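PDB 2I9D: chloramphenicol acetyltransferase from Bacteroides thetaiotaomicron, which probably transfers an acetyl group from acetyl-coenzyme A to a hydroxyl group of the antibiotic chloramphenicol. Local coordinates for residues His55-Val60 with Met88-Lys93; Arg104-Asn109 with Tyr115-Leu120. All coordinates share one frame; numbering follows the deposited sequence.

Interaction 1 (His55-Val60 with Met88-Lys93); sequences HYLYAV and MLSPIK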
ATOM      1  N   HIS A  55      18.086  -6.900  15.813  1.00 30.24           N
ATOM      2  CA  HIS A  55      18.928  -7.141  14.634  1.00 30.34           C
ATOM      3  C   HIS A  55      18.383  -6.468  13.368  1.00 29.24           C
ATOM      4  O   HIS A  55      19.128  -5.826  12.655  1.00 29.67           O
ATOM      5  CB  HIS A  55      19.139  -8.641  14.393  1.00 30.55           C
ATOM      6  CG  HIS A  55      20.244  -9.237  15.202  1.00 33.65           C
ATOM      7  ND1 HIS A  55      21.439  -9.656  14.642  1.00 36.34           N
ATOM      8  CD2 HIS A  55      20.337  -9.495  16.531  1.00 34.28           C
ATOM      9  CE1 HIS A  55      22.219 -10.143  15.592  1.00 34.81           C
ATOM     10  NE2 HIS A  55      21.575 -10.054  16.744  1.00 37.25           N
ATOM     11  N   TYR A  56      17.091  -6.618  13.078  1.00 28.45           N
ATOM     12  CA  TYR A  56      16.534  -5.930  11.910  1.00 27.69           C
ATOM     13  C   TYR A  56      16.268  -4.447  12.139  1.00 27.26           C
ATOM     14  O   TYR A  56      16.339  -3.661  11.196  1.00 26.19           O
ATOM     15  CB  TYR A  56      15.349  -6.673  11.263  1.00 27.63           C
ATOM     16  CG  TYR A  56      14.054  -6.786  12.042  1.00 27.64           C
ATOM     17  CD1 TYR A  56      13.210  -5.666  12.246  1.00 26.27           C
ATOM     18  CD2 TYR A  56      13.622  -8.026  12.503  1.00 25.10           C
ATOM     19  CE1 TYR A  56      11.988  -5.798  12.936  1.00 25.20           C
ATOM     20  CE2 TYR A  56      12.405  -8.166  13.189  1.00 26.11           C
ATOM     21  CZ  TYR A  56      11.600  -7.060  13.389  1.00 27.16           C
ATOM     22  OH  TYR A  56      10.416  -7.222  14.062  1.00 30.22           O
ATOM     23  N   LEU A  57      16.035  -4.068  13.397  1.00 27.68           N
ATOM     24  CA  LEU A  57      15.889  -2.661  13.740  1.00 28.09           C
ATOM     25  C   LEU A  57      17.197  -1.930  13.435  1.00 28.88           C
ATOM     26  O   LEU A  57      17.205  -0.834  12.833  1.00 28.98           O
ATOM     27  CB  LEU A  57      15.469  -2.486  15.208  1.00 28.00           C
ATOM     28  CG  LEU A  57      14.908  -1.109  15.602  1.00 27.79           C
ATOM     29  CD1 LEU A  57      13.522  -0.930  14.971  1.00 27.01           C
ATOM     30  CD2 LEU A  57      14.805  -0.927  17.146  1.00 26.40           C
ATOM     31  N   TYR A  58      18.304  -2.548  13.832  1.00 29.63           N
ATOM     32  CA  TYR A  58      19.614  -2.002  13.524  1.00 30.61           C
ATOM     33  C   TYR A  58      19.863  -1.897  12.013  1.00 29.89           C
ATOM     34  O   TYR A  58      20.316  -0.848  11.521  1.00 29.04           O
ATOM     35  CB  TYR A  58      20.727  -2.837  14.175  1.00 32.73           C
ATOM     36  CG  TYR A  58      22.092  -2.305  13.837  1.00 34.90           C
ATOM     37  CD1 TYR A  58      22.525  -1.101  14.370  1.00 37.62           C
ATOM     38  CD2 TYR A  58      22.922  -2.966  12.942  1.00 37.36           C
ATOM     39  CE1 TYR A  58      23.769  -0.575  14.059  1.00 39.35           C
ATOM     40  CE2 TYR A  58      24.188  -2.449  12.621  1.00 41.31           C
ATOM     41  CZ  TYR A  58      24.591  -1.241  13.189  1.00 39.72           C
ATOM     42  OH  TYR A  58      25.827  -0.696  12.905  1.00 41.60           O
ATOM     43  N   ALA A  59      19.579  -2.992  11.301  1.00 29.48           N
ATOM     44  CA  ALA A  59      19.764  -3.056   9.843  1.00 29.41           C
ATOM     45  C   ALA A  59      19.066  -1.896   9.155  1.00 29.36           C
ATOM     46  O   ALA A  59      19.648  -1.238   8.286  1.00 29.86           O
ATOM     47  CB  ALA A  59      19.263  -4.389   9.292  1.00 28.90           C
ATOM     48  N   VAL A  60      17.819  -1.644   9.555  1.00 28.79           N
ATOM     49  CA  VAL A  60      17.019  -0.587   8.957  1.00 27.95           C
ATOM     50  C   VAL A  60      17.601   0.790   9.321  1.00 27.92           C
ATOM     51  O   VAL A  60      17.727   1.670   8.453  1.00 27.10           O
ATOM     52  CB  VAL A  60      15.515  -0.716   9.382  1.00 28.39           C
ATOM     53  CG1 VAL A  60      14.741   0.607   9.155  1.00 26.89           C
ATOM     54  CG2 VAL A  60      14.848  -1.864   8.662  1.00 26.94           C
HETATM   55  N   MSE A  88      16.116   6.079  16.010  1.00 27.89           N
HETATM   56  CA  MSE A  88      14.952   5.233  15.821  1.00 28.15           C
HETATM   57  C   MSE A  88      13.883   5.516  16.870  1.00 27.47           C
HETATM   58  O   MSE A  88      14.178   5.569  18.063  1.00 27.09           O
HETATM   59  CB  MSE A  88      15.353   3.742  15.895  1.00 28.11           C
HETATM   60  CG  MSE A  88      14.184   2.750  15.864  1.00 29.10           C
HETATM   61 SE   MSE A  88      13.196   2.744  14.117  1.00 36.36          SE
HETATM   62  CE  MSE A  88      14.550   1.823  12.981  1.00 29.74           C
ATOM     63  N   LEU A  89      12.648   5.708  16.406  1.00 26.48           N
ATOM     64  CA  LEU A  89      11.473   5.566  17.255  1.00 25.20           C
ATOM     65  C   LEU A  89      10.846   4.220  16.943  1.00 24.66           C
ATOM     66  O   LEU A  89      10.802   3.804  15.793  1.00 25.03           O
ATOM     67  CB  LEU A  89      10.435   6.663  16.997  1.00 24.35           C
ATOM     68  CG  LEU A  89      10.795   8.109  17.320  1.00 24.10           C
ATOM     69  CD1 LEU A  89       9.560   8.966  17.214  1.00 20.51           C
ATOM     70  CD2 LEU A  89      11.433   8.287  18.711  1.00 20.15           C
ATOM     71  N   SER A  90      10.328   3.551  17.957  1.00 23.69           N
ATOM     72  CA  SER A  90       9.619   2.340  17.724  1.00 23.88           C
ATOM     73  C   SER A  90       8.575   2.095  18.826  1.00 24.30           C
ATOM     74  O   SER A  90       8.876   2.271  20.018  1.00 23.48           O
ATOM     75  CB  SER A  90      10.592   1.131  17.573  1.00 23.78           C
ATOM     76  OG  SER A  90       9.861  -0.065  17.300  1.00 22.36           O
ATOM     77  N   PRO A  91       7.342   1.692  18.421  1.00 24.88           N
ATOM     78  CA  PRO A  91       6.298   1.308  19.387  1.00 25.34           C
ATOM     79  C   PRO A  91       6.518  -0.096  20.006  1.00 27.25           C
ATOM     80  O   PRO A  91       6.132  -1.131  19.421  1.00 27.77           O
ATOM     81  CB  PRO A  91       4.992   1.367  18.563  1.00 24.91           C
ATOM     82  CG  PRO A  91       5.407   1.176  17.129  1.00 24.36           C
ATOM     83  CD  PRO A  91       6.864   1.649  17.018  1.00 24.20           C
ATOM     84  N   ILE A  92       7.090  -0.118  21.204  1.00 28.15           N
ATOM     85  CA  ILE A  92       7.316  -1.353  21.926  1.00 29.78           C
ATOM     86  C   ILE A  92       6.037  -1.856  22.591  1.00 31.77           C
ATOM     87  O   ILE A  92       5.424  -1.143  23.396  1.00 32.21           O
ATOM     88  CB  ILE A  92       8.502  -1.214  22.925  1.00 29.11           C
ATOM     89  CG1 ILE A  92       9.737  -0.681  22.175  1.00 27.50           C
ATOM     90  CG2 ILE A  92       8.804  -2.570  23.599  1.00 29.51           C
ATOM     91  CD1 ILE A  92      10.213  -1.613  20.988  1.00 24.99           C
ATOM     92  N   LYS A  93       5.616  -3.069  22.220  1.00 33.69           N
ATOM     93  CA  LYS A  93       4.431  -3.674  22.818  1.00 36.18           C
ATOM     94  C   LYS A  93       4.691  -3.909  24.310  1.00 37.80           C
ATOM     95  O   LYS A  93       5.706  -4.496  24.677  1.00 37.99           O
ATOM     96  CB  LYS A  93       4.072  -4.983  22.111  1.00 36.67           C
ATOM     97  CG  LYS A  93       2.735  -5.620  22.539  1.00 37.28           C
ATOM     98  CD  LYS A  93       2.743  -7.089  22.136  1.00 39.10           C
ATOM     99  CE  LYS A  93       1.343  -7.654  21.935  1.00 40.32           C
ATOM    100  NZ  LYS A  93       1.374  -9.136  21.867  1.00 39.17           N
TER

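Interaction 2 (Arg104-Asn109 with Tyr115-Leu120); sequences RFPYHN and YQEARL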
ATOM      1  N   ARG A 104      12.595   5.989  21.997  1.00 27.10           N
ATOM      2  CA  ARG A 104      13.728   6.349  21.129  1.00 27.29           C
ATOM      3  C   ARG A 104      14.965   5.455  21.349  1.00 28.19           C
ATOM      4  O   ARG A 104      15.334   5.173  22.488  1.00 27.74           O
ATOM      5  CB  ARG A 104      14.103   7.815  21.335  1.00 26.73           C
ATOM      6  CG  ARG A 104      15.160   8.354  20.351  1.00 26.71           C
ATOM      7  CD  ARG A 104      15.335   9.896  20.491  1.00 25.91           C
ATOM      8  NE  ARG A 104      16.436  10.373  19.660  1.00 26.24           N
ATOM      9  CZ  ARG A 104      16.486  11.561  19.047  1.00 26.50           C
ATOM     10  NH1 ARG A 104      15.486  12.435  19.142  1.00 23.75           N
ATOM     11  NH2 ARG A 104      17.539  11.866  18.307  1.00 25.02           N
ATOM     12  N   PHE A 105      15.593   5.033  20.249  1.00 28.89           N
ATOM     13  CA  PHE A 105      16.822   4.245  20.285  1.00 30.77           C
ATOM     14  C   PHE A 105      17.893   5.011  19.513  1.00 32.06           C
ATOM     15  O   PHE A 105      17.700   5.325  18.337  1.00 32.78           O
ATOM     16  CB  PHE A 105      16.634   2.835  19.664  1.00 30.11           C
ATOM     17  CG  PHE A 105      15.569   2.019  20.334  1.00 30.46           C
ATOM     18  CD1 PHE A 105      15.896   1.140  21.377  1.00 29.47           C
ATOM     19  CD2 PHE A 105      14.222   2.147  19.946  1.00 27.75           C
ATOM     20  CE1 PHE A 105      14.903   0.380  22.025  1.00 29.13           C
ATOM     21  CE2 PHE A 105      13.226   1.404  20.589  1.00 28.21           C
ATOM     22  CZ  PHE A 105      13.561   0.510  21.617  1.00 29.66           C
ATOM     23  N   PRO A 106      19.012   5.343  20.177  1.00 33.10           N
ATOM     24  CA  PRO A 106      20.076   6.057  19.446  1.00 34.32           C
ATOM     25  C   PRO A 106      20.813   5.134  18.485  1.00 35.35           C
ATOM     26  O   PRO A 106      21.045   3.963  18.797  1.00 35.17           O
ATOM     27  CB  PRO A 106      21.020   6.541  20.566  1.00 34.30           C
ATOM     28  CG  PRO A 106      20.836   5.504  21.683  1.00 33.68           C
ATOM     29  CD  PRO A 106      19.341   5.132  21.602  1.00 33.02           C
ATOM     30  N   TYR A 107      21.162   5.654  17.320  1.00 37.00           N
ATOM     31  CA  TYR A 107      22.054   4.927  16.435  1.00 39.61           C
ATOM     32  C   TYR A 107      23.523   4.866  16.951  1.00 41.45           C
ATOM     33  O   TYR A 107      24.082   5.859  17.420  1.00 41.26           O
ATOM     34  CB  TYR A 107      21.993   5.517  15.029  1.00 39.43           C
ATOM     35  CG  TYR A 107      22.892   4.827  14.033  1.00 40.02           C
ATOM     36  CD1 TYR A 107      22.714   3.475  13.704  1.00 39.64           C
ATOM     37  CD2 TYR A 107      23.913   5.529  13.405  1.00 40.66           C
ATOM     38  CE1 TYR A 107      23.532   2.858  12.788  1.00 40.23           C
ATOM     39  CE2 TYR A 107      24.736   4.918  12.479  1.00 39.98           C
ATOM     40  CZ  TYR A 107      24.552   3.595  12.181  1.00 40.37           C
ATOM     41  OH  TYR A 107      25.398   3.011  11.263  1.00 42.51           O
ATOM     42  N   HIS A 108      24.126   3.685  16.862  1.00 43.35           N
ATOM     43  CA  HIS A 108      25.568   3.526  17.046  1.00 45.73           C
ATOM     44  C   HIS A 108      26.083   2.722  15.859  1.00 46.79           C
ATOM     45  O   HIS A 108      25.446   1.733  15.465  1.00 47.22           O
ATOM     46  CB  HIS A 108      25.885   2.782  18.354  1.00 45.63           C
ATOM     47  CG  HIS A 108      25.388   3.476  19.585  1.00 48.03           C
ATOM     48  ND1 HIS A 108      25.897   4.684  20.017  1.00 49.23           N
ATOM     49  CD2 HIS A 108      24.430   3.130  20.482  1.00 49.48           C
ATOM     50  CE1 HIS A 108      25.267   5.058  21.118  1.00 49.43           C
ATOM     51  NE2 HIS A 108      24.375   4.131  21.424  1.00 49.90           N
ATOM     52  N   ASN A 109      27.224   3.126  15.292  1.00 48.31           N
ATOM     53  CA  ASN A 109      27.799   2.418  14.128  1.00 49.66           C
ATOM     54  C   ASN A 109      28.316   1.001  14.458  1.00 49.15           C
ATOM     55  O   ASN A 109      28.489   0.158  13.564  1.00 49.37           O
ATOM     56  CB  ASN A 109      28.855   3.276  13.419  1.00 50.62           C
ATOM     57  CG  ASN A 109      29.316   2.683  12.069  1.00 54.71           C
ATOM     58  OD1 ASN A 109      28.794   1.658  11.584  1.00 57.49           O
ATOM     59  ND2 ASN A 109      30.313   3.345  11.455  1.00 59.05           N
ATOM     60  N   TYR A 115      23.110  -2.609  20.213  1.00 40.57           N
ATOM     61  CA  TYR A 115      22.352  -3.700  20.796  1.00 40.58           C
ATOM     62  C   TYR A 115      22.156  -3.536  22.305  1.00 41.43           C
ATOM     63  O   TYR A 115      21.026  -3.653  22.815  1.00 40.99           O
ATOM     64  CB  TYR A 115      22.970  -5.077  20.494  1.00 39.62           C
ATOM     65  CG  TYR A 115      22.053  -6.162  21.004  1.00 39.39           C
ATOM     66  CD1 TYR A 115      21.033  -6.669  20.191  1.00 36.36           C
ATOM     67  CD2 TYR A 115      22.137  -6.621  22.337  1.00 38.66           C
ATOM     68  CE1 TYR A 115      20.146  -7.615  20.668  1.00 36.44           C
ATOM     69  CE2 TYR A 115      21.241  -7.589  22.828  1.00 36.91           C
ATOM     70  CZ  TYR A 115      20.250  -8.076  21.978  1.00 37.92           C
ATOM     71  OH  TYR A 115      19.346  -9.019  22.418  1.00 37.67           O
ATOM     72  N   GLN A 116      23.256  -3.279  23.017  1.00 42.48           N
ATOM     73  CA  GLN A 116      23.217  -3.265  24.477  1.00 43.36           C
ATOM     74  C   GLN A 116      22.524  -2.005  25.006  1.00 42.16           C
ATOM     75  O   GLN A 116      21.789  -2.086  25.990  1.00 42.02           O
ATOM     76  CB  GLN A 116      24.602  -3.574  25.108  1.00 43.26           C
ATOM     77  CG  GLN A 116      25.517  -2.392  25.450  1.00 45.58           C
ATOM     78  CD  GLN A 116      26.918  -2.846  25.956  1.00 47.46           C
ATOM     79  OE1 GLN A 116      27.060  -3.907  26.603  1.00 52.44           O
ATOM     80  NE2 GLN A 116      27.952  -2.038  25.659  1.00 48.28           N
ATOM     81  N   GLU A 117      22.717  -0.860  24.346  1.00 41.54           N
ATOM     82  CA  GLU A 117      21.905   0.319  24.693  1.00 41.59           C
ATOM     83  C   GLU A 117      20.416   0.095  24.416  1.00 40.19           C
ATOM     84  O   GLU A 117      19.585   0.488  25.232  1.00 39.65           O
ATOM     85  CB  GLU A 117      22.397   1.607  24.029  1.00 42.22           C
ATOM     86  CG  GLU A 117      22.811   2.702  25.040  1.00 47.36           C
ATOM     87  CD  GLU A 117      21.651   3.658  25.438  1.00 52.50           C
ATOM     88  OE1 GLU A 117      21.641   4.829  24.956  1.00 53.30           O
ATOM     89  OE2 GLU A 117      20.762   3.249  26.239  1.00 54.95           O
ATOM     90  N   ALA A 118      20.098  -0.561  23.293  1.00 38.76           N
ATOM     91  CA  ALA A 118      18.707  -0.937  22.959  1.00 38.50           C
ATOM     92  C   ALA A 118      18.046  -1.756  24.043  1.00 37.84           C
ATOM     93  O   ALA A 118      16.914  -1.486  24.435  1.00 37.31           O
ATOM     94  CB  ALA A 118      18.623  -1.686  21.606  1.00 37.73           C
ATOM     95  N   ARG A 119      18.781  -2.748  24.527  1.00 38.63           N
ATOM     96  CA  ARG A 119      18.300  -3.690  25.529  1.00 39.80           C
ATOM     97  C   ARG A 119      17.988  -3.006  26.855  1.00 39.22           C
ATOM     98  O   ARG A 119      16.956  -3.272  27.468  1.00 39.49           O
ATOM     99  CB  ARG A 119      19.332  -4.812  25.709  1.00 40.95           C
ATOM    100  CG  ARG A 119      18.756  -6.150  26.154  1.00 44.69           C
ATOM    101  CD  ARG A 119      19.104  -6.404  27.625  1.00 52.07           C
ATOM    102  NE  ARG A 119      19.151  -7.840  27.940  1.00 57.13           N
ATOM    103  CZ  ARG A 119      20.227  -8.619  27.777  1.00 58.43           C
ATOM    104  NH1 ARG A 119      21.373  -8.113  27.302  1.00 58.57           N
ATOM    105  NH2 ARG A 119      20.155  -9.910  28.089  1.00 59.16           N
ATOM    106  N   LEU A 120      18.870  -2.107  27.274  1.00 38.91           N
ATOM    107  CA  LEU A 120      18.678  -1.331  28.491  1.00 38.94           C
ATOM    108  C   LEU A 120      17.440  -0.430  28.390  1.00 38.05           C
ATOM    109  O   LEU A 120      16.665  -0.335  29.353  1.00 38.34           O
ATOM    110  CB  LEU A 120      19.942  -0.492  28.801  1.00 39.78           C
ATOM    111  CG  LEU A 120      21.260  -1.279  28.995  1.00 42.07           C
ATOM    112  CD1 LEU A 120      22.520  -0.382  28.889  1.00 43.87           C
ATOM    113  CD2 LEU A 120      21.272  -2.146  30.300  1.00 43.63           C
TER

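Interaction 1 (His55-Val60 with Met88-Lys93)
Leu57 and Met88, a selenomethionine in this model, carry most of this contact, which seats helix 52-66 on the large mixed sheet of the chloramphenicol acetyltransferase fold, part of the CoA-dependent acyltransferase group. The helix runs roughly against strand 87-93, at 143° between N-to-C directions, with the short axes 10.4 Å apart at their closest. That spacing is bridged mainly by side chains, without a hydrogen bond between the segments.

Met88 leaves the strand with CG anti to its backbone N, then bends twice, at chi2 (66°) and chi3 (73°). The folded chain wraps round one branch of Leu57: Leu57 CD1 touches Met88 CE at 3.5 Å, and the same methyl lies 3.8 Å from Met88 SE. The other branch, Leu57 CD2, comes up to Met88 CG at 3.9 Å, and the two side chains meet at a slant. One turn further along the helix, Val60 reaches the same terminal methyl from a different direction, its side chain roughly perpendicular to that of Met88. With an alanine in place of Leu57, both methyls and CG are gone, and Met88 would probably be free to swing its selenium-methyl end into the gap opened between helix and strand.

Ser90, two residues on and again on the helix-facing side, sits loosely beside the leucine, its OG 4.4 Å from Leu57 CD1 and hydrogen-bonded to Leu149 O of strand 146-151. Ile147 and Leu149 of that strand also pack on Met88, and Phe208 of helix 202-216 on Val60. On the helix side the Met88 methyl lies against Val60 CG1, 4.0 Å from Met88 CE, and the main-chain Leu57 O, 3.8 Å from the same carbon.

Interaction 2 (Arg104-Asn109 with Tyr115-Leu120)
Glu117 OE1 rests against the ring of Pro106, 3.4 Å from Pro106 CG and 4.1 Å from Pro106 CD, in a polar-to-aliphatic contact without a hydrogen bond. The acid's chain, bent at chi2 (-90°), crosses the proline at about a right angle. Its aliphatic part serves a second partner: Glu117 CB lies 4.1 Å from His108 NE2, at the edge of the imidazole and near its plane. Carboxylate and imidazole are turned about 50° from each other, and their nearest polar atoms, His108 NE2 and Glu117 OE1, stay 4.5 Å apart.

Deeper in, Phe105 meets Ala118. With CG anti to the carbonyl carbon (chi1 -58°), the ring reaches over to the helix and meets it with one edge: Phe105 CD1 lies 3.9 Å from Ala118 CB, while the neighbouring Phe105 CE1 approaches Ala118 O at 3.7 Å, the oxygen lying in the plane of the ring. Ile121 and Ile122 of the same helix also touch this phenylalanine.

The contact joins the end of strand 100-105, outermost of its sheet within this chain, and the loop leaving it, to helix 111-124, so the chain turns back and lays that helix beside the strand. At the strand end, Arg104 is tied by salt bridges to Asp87, Glu138 and Asp143.

No hydrogen bond links the segments, and His108 NE2 is buried without a partner in the model. The join therefore relies on van der Waals contact, much of it between a polar atom and carbon, and the carboxylate would probably favour a protonated imidazole without bonding to it.

Interactions 1 and 2 are consecutive along the chain, their centres about 9 Å apart, and share neighbouring strands of one sheet: 87-93 and 100-105 lie side by side and antiparallel. A probable hydrogen bond, Met88 O to Phe105 N at 2.7 Å, joins them directly, so the residue that meets helix 52-66 in interaction 1 is paired with the one that meets helix 111-124 in interaction 2. The segments also touch through Tyr58, outside both contacts: its CE1 packs 3.7 Å from Tyr107 CE1, while its OH is hydrogen-bonded to Arg62 NH1. Both contacts lie away from His197, the predicted proton acceptor, and so probably form part of the framework.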